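Side-chain contacts in sulfite reductase [ferredoxin] (Mycobacterium tuberculosis, PDB 1ZJ8), which catalyses the six-electron reduction of sulfite to sulfide with electrons from ferredoxin, using siroheme and a [4Fe-4S] cluster: residues A[66-70]-A[71-75]; A[297-301]-A[302-306]; A[307-311]-A[312-316]. All coordinates share one frame; numbering follows the deposited sequence.

Interaction 1 (A[66-70]-A[71-75])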
loop_
_atom_site.group_PDB
_atom_site.type_symbol
_atom_site.label_atom_id
_atom_site.label_comp_id
_atom_site.label_asym_id
_atom_site.label_seq_id
_atom_site.Cartn_x
_atom_site.Cartn_y
_atom_site.Cartn_z
ATOM N N ASP A 66 25.957 6.619 -10.957
ATOM C CA ASP A 66 25.737 8.057 -10.852
ATOM C C ASP A 66 24.702 8.351 -9.783
ATOM O O ASP A 66 23.680 7.682 -9.703
ATOM C CB ASP A 66 25.250 8.647 -12.183
ATOM C CG ASP A 66 26.179 9.709 -12.730
ATOM O OD1 ASP A 66 26.596 10.595 -11.951
ATOM O OD2 ASP A 66 26.470 9.667 -13.947
ATOM N N LYS A 67 24.955 9.373 -8.979
ATOM C CA LYS A 67 24.088 9.657 -7.843
ATOM C C LYS A 67 22.676 10.073 -8.250
ATOM O O LYS A 67 21.738 9.850 -7.485
ATOM C CB LYS A 67 24.750 10.647 -6.876
ATOM C CG LYS A 67 25.785 9.930 -5.996
ATOM C CD LYS A 67 26.834 10.851 -5.395
ATOM C CE LYS A 67 27.861 10.037 -4.623
ATOM N NZ LYS A 67 28.841 10.904 -3.933
ATOM N N THR A 68 22.507 10.626 -9.453
ATOM C CA THR A 68 21.170 10.953 -9.965
ATOM C C THR A 68 20.426 9.699 -10.479
ATOM O O THR A 68 19.199 9.604 -10.372
ATOM C CB THR A 68 21.245 12.051 -11.041
ATOM O OG1 THR A 68 22.231 11.703 -12.023
ATOM C CG2 THR A 68 21.601 13.390 -10.383
ATOM N N ASP A 69 21.169 8.739 -11.019
ATOM C CA ASP A 69 20.612 7.416 -11.300
ATOM C C ASP A 69 20.276 6.686 -9.998
ATOM O O ASP A 69 19.133 6.250 -9.815
ATOM C CB ASP A 69 21.580 6.584 -12.141
ATOM C CG ASP A 69 21.658 7.064 -13.567
ATOM O OD1 ASP A 69 20.922 8.011 -13.921
ATOM O OD2 ASP A 69 22.449 6.479 -14.332
ATOM N N LEU A 70 21.267 6.591 -9.103
ATOM C CA LEU A 70 21.136 5.898 -7.812
ATOM C C LEU A 70 19.946 6.373 -6.999
ATOM O O LEU A 70 19.126 5.566 -6.593
ATOM C CB LEU A 70 22.404 6.074 -6.957
ATOM C CG LEU A 70 22.421 5.487 -5.530
ATOM C CD1 LEU A 70 22.108 4.000 -5.524
ATOM C CD2 LEU A 70 23.769 5.738 -4.879
ATOM N N ARG A 71 19.845 7.677 -6.777
ATOM C CA ARG A 71 18.818 8.229 -5.884
ATOM C C ARG A 71 17.525 8.702 -6.579
ATOM O O ARG A 71 16.625 9.218 -5.911
ATOM C CB ARG A 71 19.408 9.392 -5.056
ATOM C CG ARG A 71 20.394 8.969 -3.950
ATOM C CD ARG A 71 20.908 10.174 -3.159
ATOM N NE ARG A 71 22.348 10.363 -3.339
ATOM C CZ ARG A 71 23.292 10.106 -2.424
ATOM N NH1 ARG A 71 22.984 9.645 -1.206
ATOM N NH2 ARG A 71 24.570 10.324 -2.725
ATOM N N GLY A 72 17.433 8.538 -7.902
ATOM C CA GLY A 72 16.298 9.066 -8.671
ATOM C C GLY A 72 15.814 8.117 -9.753
ATOM O O GLY A 72 14.745 7.511 -9.640
ATOM N N ARG A 73 16.607 7.978 -10.806
ATOM C CA ARG A 73 16.174 7.251 -11.986
ATOM C C ARG A 73 15.991 5.743 -11.752
ATOM O O ARG A 73 15.214 5.095 -12.460
ATOM C CB ARG A 73 17.151 7.536 -13.126
ATOM C CG ARG A 73 16.527 8.298 -14.277
ATOM C CD ARG A 73 17.555 8.883 -15.284
ATOM N NE ARG A 73 17.802 10.313 -15.028
ATOM C CZ ARG A 73 18.999 10.888 -14.939
ATOM N NH1 ARG A 73 20.111 10.183 -15.116
ATOM N NH2 ARG A 73 19.083 12.184 -14.681
ATOM N N PHE A 74 16.705 5.196 -10.764
ATOM C CA PHE A 74 16.559 3.778 -10.342
ATOM C C PHE A 74 15.127 3.424 -9.939
ATOM O O PHE A 74 14.650 2.317 -10.178
ATOM C CB PHE A 74 17.479 3.473 -9.141
ATOM C CG PHE A 74 18.796 2.837 -9.507
ATOM C CD1 PHE A 74 19.595 3.363 -10.517
ATOM C CD2 PHE A 74 19.259 1.718 -8.809
ATOM C CE1 PHE A 74 20.828 2.776 -10.834
ATOM C CE2 PHE A 74 20.496 1.122 -9.127
ATOM C CZ PHE A 74 21.274 1.653 -10.134
ATOM N N ARG A 75 14.455 4.378 -9.320
ATOM C CA ARG A 75 13.111 4.173 -8.812
ATOM C C ARG A 75 12.149 3.762 -9.919
ATOM O O ARG A 75 11.278 2.924 -9.714
ATOM C CB ARG A 75 12.636 5.438 -8.117
ATOM C CG ARG A 75 13.516 5.788 -6.926
ATOM C CD ARG A 75 13.029 7.019 -6.246
ATOM N NE ARG A 75 13.792 7.280 -5.041
ATOM C CZ ARG A 75 13.497 8.232 -4.168
ATOM N NH1 ARG A 75 12.448 9.024 -4.356
ATOM N NH2 ARG A 75 14.252 8.391 -3.097
#
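D69 and R73, four residues apart on the short helix 67-73, are joined by a salt bridge on its buried side, with OD1 of D69 2.6 Å from NH1 of R73. One oxygen meets one nitrogen, with the carboxylate and guanidinium planes 82° apart and not paired side by side in one plane. A bend at chi3 (-99°) turns the end of R73 back to the aspartate. Both charges have further partners: OD2 of D69 forms a salt bridge with R52 and a hydrogen bond with the hydroxyl of Y57, and NH2 of R73 hydrogen-bonds to the carbonyl of L40. The packing continues in F74, whose ring has CA of L70 over one face and carries CE1 4.1 Å from CB of D69. It reaches on to V49, I53 and Y57 of helix 49-60 and meets the ring of F105.

The backbone here widens into a pi-type turn. R71 N still bonds K67 O in the alpha-helical manner (3.0 Å), but R73 N reaches back five residues to T68 O (3.1 Å), as F74 N does to D69 O (2.8 Å). The chain then runs on to strand 79-83, at one margin of a five-stranded antiparallel sheet.

Against the buried D69, R73 and F74, the side formed by exposed K67 and partly exposed R71 is looser and faces solvent. These two lie side by side, pointing the same way, with CG of K67 3.5 Å from NH2 of R71. Their like charges come no closer than 4.5 Å, NZ of K67 to NH2 of R71, while E101 forms a salt bridge with NH1 of R71.

Interaction 2 (A[297-301]-A[302-306]). With SRM (siroheme), chain E.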
loop_
_atom_site.group_PDB
_atom_site.type_symbol
_atom_site.label_atom_id
_atom_site.label_comp_id
_atom_site.label_asym_id
_atom_site.label_seq_id
_atom_site.Cartn_x
_atom_site.Cartn_y
_atom_site.Cartn_z
ATOM N N ARG A 297 8.218 20.075 -3.520
ATOM C CA ARG A 297 8.238 18.602 -3.499
ATOM C C ARG A 297 7.160 17.992 -2.611
ATOM O O ARG A 297 6.596 16.966 -2.952
ATOM C CB ARG A 297 9.593 18.103 -3.003
ATOM C CG ARG A 297 9.985 16.795 -3.577
ATOM C CD ARG A 297 10.479 16.968 -4.998
ATOM N NE ARG A 297 10.581 15.690 -5.709
ATOM C CZ ARG A 297 9.580 15.108 -6.379
ATOM N NH1 ARG A 297 8.356 15.640 -6.412
ATOM N NH2 ARG A 297 9.797 13.959 -6.998
ATOM N N ALA A 298 6.879 18.624 -1.479
ATOM C CA ALA A 298 5.809 18.175 -0.590
ATOM C C ALA A 298 4.460 18.849 -0.873
ATOM O O ALA A 298 3.548 18.755 -0.054
ATOM C CB ALA A 298 6.201 18.414 0.858
ATOM N N LYS A 299 4.332 19.542 -2.007
ATOM C CA LYS A 299 3.047 20.131 -2.408
ATOM C C LYS A 299 2.801 19.831 -3.893
ATOM O O LYS A 299 2.258 20.662 -4.635
ATOM C CB LYS A 299 3.044 21.638 -2.126
ATOM C CG LYS A 299 1.656 22.348 -2.120
ATOM C CD LYS A 299 1.816 23.827 -2.600
ATOM C CE LYS A 299 0.517 24.491 -3.046
ATOM N NZ LYS A 299 -0.084 25.344 -1.990
ATOM N N ALA A 300 3.181 18.614 -4.297
ATOM C CA ALA A 300 3.166 18.193 -5.696
ATOM C C ALA A 300 2.024 17.231 -6.039
ATOM O O ALA A 300 1.646 17.112 -7.203
ATOM C CB ALA A 300 4.516 17.555 -6.045
ATOM N N ARG A 301 1.466 16.568 -5.030
ATOM C CA ARG A 301 0.527 15.465 -5.248
ATOM C C ARG A 301 -0.876 15.912 -5.633
ATOM O O ARG A 301 -1.309 17.023 -5.296
ATOM C CB ARG A 301 0.458 14.597 -3.993
ATOM C CG ARG A 301 1.800 14.003 -3.695
ATOM C CD ARG A 301 1.717 12.673 -3.081
ATOM N NE ARG A 301 0.959 11.724 -3.875
ATOM C CZ ARG A 301 0.785 10.463 -3.509
ATOM N NH1 ARG A 301 1.348 10.017 -2.401
ATOM N NH2 ARG A 301 0.076 9.636 -4.260
ATOM N N LEU A 302 -1.588 15.020 -6.314
ATOM C CA LEU A 302 -2.871 15.362 -6.886
ATOM C C LEU A 302 -3.879 15.861 -5.846
ATOM O O LEU A 302 -4.674 16.759 -6.135
ATOM C CB LEU A 302 -3.440 14.169 -7.640
ATOM C CG LEU A 302 -4.777 14.395 -8.361
ATOM C CD1 LEU A 302 -4.644 15.560 -9.331
ATOM C CD2 LEU A 302 -5.220 13.131 -9.087
ATOM N N LYS A 303 -3.847 15.301 -4.640
ATOM C CA LYS A 303 -4.766 15.732 -3.569
ATOM C C LYS A 303 -4.830 17.268 -3.394
ATOM O O LYS A 303 -5.890 17.829 -3.108
ATOM C CB LYS A 303 -4.414 15.031 -2.229
ATOM C CG LYS A 303 -2.961 15.204 -1.745
ATOM C CD LYS A 303 -2.733 14.539 -0.366
ATOM C CE LYS A 303 -1.526 15.134 0.381
ATOM N NZ LYS A 303 -1.194 14.460 1.662
ATOM N N PHE A 304 -3.688 17.926 -3.576
ATOM C CA PHE A 304 -3.565 19.376 -3.399
ATOM C C PHE A 304 -4.320 20.158 -4.511
ATOM O O PHE A 304 -5.159 21.050 -4.225
ATOM C CB PHE A 304 -2.065 19.771 -3.361
ATOM C CG PHE A 304 -1.322 19.276 -2.127
ATOM C CD1 PHE A 304 -1.593 19.806 -0.869
ATOM C CD2 PHE A 304 -0.336 18.294 -2.231
ATOM C CE1 PHE A 304 -0.916 19.354 0.261
ATOM C CE2 PHE A 304 0.359 17.840 -1.092
ATOM C CZ PHE A 304 0.061 18.366 0.149
ATOM N N LEU A 305 -4.008 19.812 -5.764
ATOM C CA LEU A 305 -4.699 20.343 -6.941
ATOM C C LEU A 305 -6.206 20.233 -6.791
ATOM O O LEU A 305 -6.948 21.168 -7.129
ATOM C CB LEU A 305 -4.261 19.560 -8.186
ATOM C CG LEU A 305 -4.642 20.068 -9.584
ATOM C CD1 LEU A 305 -4.155 21.499 -9.800
ATOM C CD2 LEU A 305 -4.076 19.141 -10.672
ATOM N N ILE A 306 -6.645 19.082 -6.280
ATOM C CA ILE A 306 -8.069 18.813 -6.049
ATOM C C ILE A 306 -8.598 19.634 -4.890
ATOM O O ILE A 306 -9.764 20.019 -4.893
ATOM C CB ILE A 306 -8.346 17.325 -5.745
ATOM C CG1 ILE A 306 -7.788 16.414 -6.856
ATOM C CG2 ILE A 306 -9.841 17.102 -5.531
ATOM C CD1 ILE A 306 -8.393 16.627 -8.234
HETATM FE FE SRM E . 5.408 4.174 0.814
HETATM C CHA SRM E . 8.211 6.124 0.716
HETATM C CHB SRM E . 7.198 1.698 2.187
HETATM C CHC SRM E . 2.745 2.304 0.862
HETATM C CHD SRM E . 3.500 6.947 1.591
HETATM N NA SRM E . 7.356 3.886 1.163
HETATM C C1A SRM E . 8.379 4.743 0.945
HETATM C C2A SRM E . 9.728 4.093 0.973
HETATM C CMA SRM E . 10.170 3.795 -0.427
HETATM C CDA SRM E . 10.731 4.869 1.780
HETATM C CEA SRM E . 11.775 5.682 1.082
HETATM O O3A SRM E . 11.413 6.621 0.366
HETATM O O4A SRM E . 12.980 5.421 1.211
HETATM C C3A SRM E . 9.406 2.842 1.717
HETATM C CAA SRM E . 10.119 1.627 1.225
HETATM C CBA SRM E . 11.376 1.604 2.053
HETATM C CCA SRM E . 11.831 0.201 2.293
HETATM O O1A SRM E . 10.977 -0.677 2.541
HETATM O O2A SRM E . 13.058 -0.050 2.215
HETATM C C4A SRM E . 7.917 2.786 1.675
HETATM N NB SRM E . 5.094 2.290 1.281
HETATM C C1B SRM E . 5.907 1.361 1.789
HETATM C C2B SRM E . 5.326 -0.023 1.866
HETATM C CMB SRM E . 6.289 -1.122 1.516
HETATM C CDB SRM E . 4.867 -0.233 3.270
HETATM C CEB SRM E . 4.258 -1.543 3.622
HETATM O O3B SRM E . 4.812 -2.355 4.394
HETATM O O4B SRM E . 3.171 -1.803 3.106
HETATM C C3B SRM E . 4.155 0.152 0.922
HETATM C CAB SRM E . 4.562 -0.128 -0.501
HETATM C CBB SRM E . 3.397 -0.546 -1.345
HETATM C CCB SRM E . 3.794 -0.589 -2.793
HETATM O O1B SRM E . 4.019 -1.659 -3.352
HETATM O O2B SRM E . 3.874 0.437 -3.461
HETATM C C4B SRM E . 3.966 1.642 1.007
HETATM N NC SRM E . 3.563 4.522 1.269
HETATM C C1C SRM E . 2.546 3.662 1.057
HETATM C C2C SRM E . 1.305 4.165 1.426
HETATM C CDC SRM E . 0.002 3.458 1.593
HETATM C CEC SRM E . -0.915 3.253 0.451
HETATM O O3C SRM E . -0.532 3.507 -0.714
HETATM O O4C SRM E . -2.048 2.841 0.739
HETATM C C3C SRM E . 1.572 5.478 1.677
HETATM C CAC SRM E . 0.453 6.376 2.095
HETATM C CBC SRM E . -0.622 6.769 1.103
HETATM C CCC SRM E . -0.089 7.886 0.222
HETATM O O1C SRM E . 0.804 7.653 -0.637
HETATM O O2C SRM E . -0.563 9.035 0.416
HETATM C C4C SRM E . 2.917 5.687 1.513
HETATM N ND SRM E . 5.728 6.172 0.759
HETATM C C1D SRM E . 4.869 7.057 1.290
HETATM C C2D SRM E . 5.559 8.253 1.563
HETATM C CAD SRM E . 4.879 9.611 1.557
HETATM C CBD SRM E . 4.864 10.399 0.284
HETATM C CCD SRM E . 4.114 11.691 0.126
HETATM O O1D SRM E . 3.162 11.694 -0.686
HETATM O O2D SRM E . 4.429 12.717 0.786
HETATM C C3D SRM E . 6.871 8.048 1.171
HETATM C CDD SRM E . 7.859 9.137 0.850
HETATM C CED SRM E . 7.836 9.913 -0.448
HETATM O O3D SRM E . 7.160 9.540 -1.407
HETATM O O4D SRM E . 8.499 10.952 -0.585
HETATM C C4D SRM E . 6.961 6.758 0.674
#
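R301 and F304 carry most of this contact, in which a loop turns into the first turn of helix 302-309. F304 N bonds R301 O at 3.1 Å, and this bond spans the junction. F304 has CG anti to its carbonyl carbon (chi1 -68°), which lays the ring back over the loop. CA of K299 sits over one face, 4.2 Å from the ring centroid and 28° off the normal, a CH-pi contact; CG of K303 lies on the opposite face, and N of R301 is at the edge.

From the same junction the side chain of R301 leads away to the siroheme. Bends at chi2 and chi3 bring NH1 between two of the cofactor's carboxylates, where it donates to O1D and to O1C, each at 3.0 Å. The bond to O1D is nearly straight, at 174°. NH2 of R301 forms a salt bridge with D235, a second-shell carboxylate that would fix the rotation of the guanidinium.

NZ of K303 hydrogen-bonds to the carbonyl oxygen of N261. Helix 302-309 packs on helix 277-291 through L302 on F288 and L305 on Y291.

Interaction 3 (A[307-311]-A[312-316])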
loop_
_atom_site.group_PDB
_atom_site.type_symbol
_atom_site.label_atom_id
_atom_site.label_comp_id
_atom_site.label_asym_id
_atom_site.label_seq_id
_atom_site.Cartn_x
_atom_site.Cartn_y
_atom_site.Cartn_z
ATOM N N LYS A 307 -7.751 19.890 -3.891
ATOM C CA LYS A 307 -8.150 20.780 -2.790
ATOM C C LYS A 307 -8.392 22.221 -3.293
ATOM O O LYS A 307 -9.403 22.840 -2.961
ATOM C CB LYS A 307 -7.130 20.797 -1.657
ATOM C CG LYS A 307 -7.759 21.156 -0.318
ATOM C CD LYS A 307 -6.805 21.957 0.543
ATOM C CE LYS A 307 -7.315 22.072 1.963
ATOM N NZ LYS A 307 -6.204 22.426 2.876
ATOM N N ASP A 308 -7.467 22.730 -4.105
ATOM C CA ASP A 308 -7.566 24.083 -4.649
ATOM C C ASP A 308 -8.750 24.255 -5.616
ATOM O O ASP A 308 -9.632 25.081 -5.366
ATOM C CB ASP A 308 -6.242 24.465 -5.329
ATOM C CG ASP A 308 -5.125 24.689 -4.326
ATOM O OD1 ASP A 308 -5.434 25.218 -3.229
ATOM O OD2 ASP A 308 -3.952 24.343 -4.627
ATOM N N TRP A 309 -8.762 23.464 -6.694
ATOM C CA TRP A 309 -9.807 23.531 -7.737
ATOM C C TRP A 309 -11.233 23.261 -7.266
ATOM O O TRP A 309 -12.166 23.994 -7.612
ATOM C CB TRP A 309 -9.517 22.505 -8.825
ATOM C CG TRP A 309 -8.436 22.897 -9.768
ATOM C CD1 TRP A 309 -7.537 23.915 -9.621
ATOM C CD2 TRP A 309 -8.118 22.253 -11.008
ATOM N NE1 TRP A 309 -6.690 23.954 -10.704
ATOM C CE2 TRP A 309 -7.019 22.940 -11.566
ATOM C CE3 TRP A 309 -8.658 21.162 -11.703
ATOM C CZ2 TRP A 309 -6.443 22.567 -12.785
ATOM C CZ3 TRP A 309 -8.078 20.785 -12.912
ATOM C CH2 TRP A 309 -6.992 21.492 -13.446
ATOM N N GLY A 310 -11.396 22.179 -6.509
ATOM C CA GLY A 310 -12.717 21.609 -6.242
ATOM C C GLY A 310 -13.089 20.623 -7.343
ATOM O O GLY A 310 -12.581 20.709 -8.471
ATOM N N ILE A 311 -13.975 19.685 -7.014
ATOM C CA ILE A 311 -14.422 18.646 -7.958
ATOM C C ILE A 311 -15.095 19.193 -9.234
ATOM O O ILE A 311 -14.753 18.773 -10.331
ATOM C CB ILE A 311 -15.351 17.614 -7.239
ATOM C CG1 ILE A 311 -14.514 16.554 -6.505
ATOM C CG2 ILE A 311 -16.316 16.931 -8.215
ATOM C CD1 ILE A 311 -13.950 15.431 -7.397
ATOM N N ALA A 312 -16.049 20.110 -9.088
ATOM C CA ALA A 312 -16.729 20.730 -10.243
ATOM C C ALA A 312 -15.732 21.235 -11.280
ATOM O O ALA A 312 -15.800 20.857 -12.455
ATOM C CB ALA A 312 -17.627 21.875 -9.798
ATOM N N LYS A 313 -14.797 22.072 -10.841
ATOM C CA LYS A 313 -13.798 22.606 -11.751
ATOM C C LYS A 313 -12.968 21.478 -12.426
ATOM O O LYS A 313 -12.611 21.574 -13.613
ATOM C CB LYS A 313 -12.884 23.626 -11.043
ATOM C CG LYS A 313 -11.898 24.296 -12.031
ATOM C CD LYS A 313 -10.864 25.233 -11.400
ATOM C CE LYS A 313 -9.766 25.611 -12.420
ATOM N NZ LYS A 313 -8.785 26.581 -11.841
ATOM N N PHE A 314 -12.661 20.426 -11.667
ATOM C CA PHE A 314 -11.836 19.320 -12.171
ATOM C C PHE A 314 -12.590 18.490 -13.219
ATOM O O PHE A 314 -12.053 18.175 -14.273
ATOM C CB PHE A 314 -11.373 18.426 -11.009
ATOM C CG PHE A 314 -10.732 17.141 -11.452
ATOM C CD1 PHE A 314 -9.394 17.122 -11.861
ATOM C CD2 PHE A 314 -11.471 15.944 -11.469
ATOM C CE1 PHE A 314 -8.802 15.932 -12.282
ATOM C CE2 PHE A 314 -10.900 14.765 -11.890
ATOM C CZ PHE A 314 -9.558 14.751 -12.304
ATOM N N ARG A 315 -13.834 18.135 -12.909
ATOM C CA ARG A 315 -14.701 17.396 -13.825
ATOM C C ARG A 315 -14.812 18.112 -15.160
ATOM O O ARG A 315 -14.716 17.492 -16.216
ATOM C CB ARG A 315 -16.107 17.231 -13.221
ATOM C CG ARG A 315 -17.108 16.515 -14.146
ATOM C CD ARG A 315 -18.339 15.950 -13.410
ATOM N NE ARG A 315 -19.011 14.920 -14.210
ATOM C CZ ARG A 315 -20.213 14.401 -13.944
ATOM N NH1 ARG A 315 -20.906 14.784 -12.879
ATOM N NH2 ARG A 315 -20.726 13.485 -14.756
ATOM N N GLU A 316 -15.037 19.420 -15.088
ATOM C CA GLU A 316 -15.091 20.294 -16.249
ATOM C C GLU A 316 -13.849 20.153 -17.131
ATOM O O GLU A 316 -13.960 19.946 -18.339
ATOM C CB GLU A 316 -15.185 21.741 -15.754
ATOM C CG GLU A 316 -15.306 22.786 -16.840
ATOM C CD GLU A 316 -16.731 22.900 -17.375
ATOM O OE1 GLU A 316 -17.257 24.049 -17.418
ATOM O OE2 GLU A 316 -17.326 21.844 -17.736
#
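A glycine-centred junction between two helices brings W309, the last helical residue of 302-309, against K313 and F314 in the first turn of helix 311-323. G310 makes the break: at its phi of 87° and psi of 156° a CB would be jammed against the carbonyl oxygen of W309, which calls for glycine, and the residue serves as N-cap position of the second helix. Its carbonyl oxygen accepts F314 N at 3.2 Å, and I311 O accepts R315 N at 2.8 Å, so regular helical bonding resumes at once.

W309 meets its two neighbours in different ways. K313 crosses the indole at about a right angle and lies over one face. Its CG is anti to the backbone N and the chain is extended beyond, which carries the methylenes across the five-membered ring: CD is 3.7 Å from CG of W309. CE stands 3.8 Å from the centroid of that ring and only 3° off its normal, a CH-pi contact, and NZ, also 3.8 Å from the centroid, adds a cation-pi interaction. F314, by contrast, comes to the indole edge near its plane, with its CB 3.9 Å from CE3 of W309 and its CD1 4.0 Å from CZ3.

On the inner side, F314 packs on V284 and V287 of helix 277-291, and W309 meets V287 and the ring of Y291. R315 leads away into salt bridges with E319 and D329.

The tryptophan thus has a mixed setting. Its benzo edge belongs to an apolar interface, while its pyrrole face receives an exposed lysine whose charge would be stabilised by the pi electrons, and whose methylenes lie over that face.

In the fold
Interactions 2 and 3 share helix 302-309 and touch directly, CD1 of I306 lying 3.8 Å from CD1 of F314; both pack against helix 277-291. Interaction 1 lies on helix 67-73, its centre about 23 Å from that of interaction 2 and about 35 Å from that of interaction 3, though the nearest atoms of interactions 1 and 2 are about 6 Å apart, without touching. The first two are mainly buried and the third lies at the surface. Interaction 1 rests on an intrahelical salt bridge with outside partners, interaction 2 sends its arginine to siroheme carboxylates, and interaction 3, away from the cofactors, relies on a lysine over an indole. Each includes an aromatic ring.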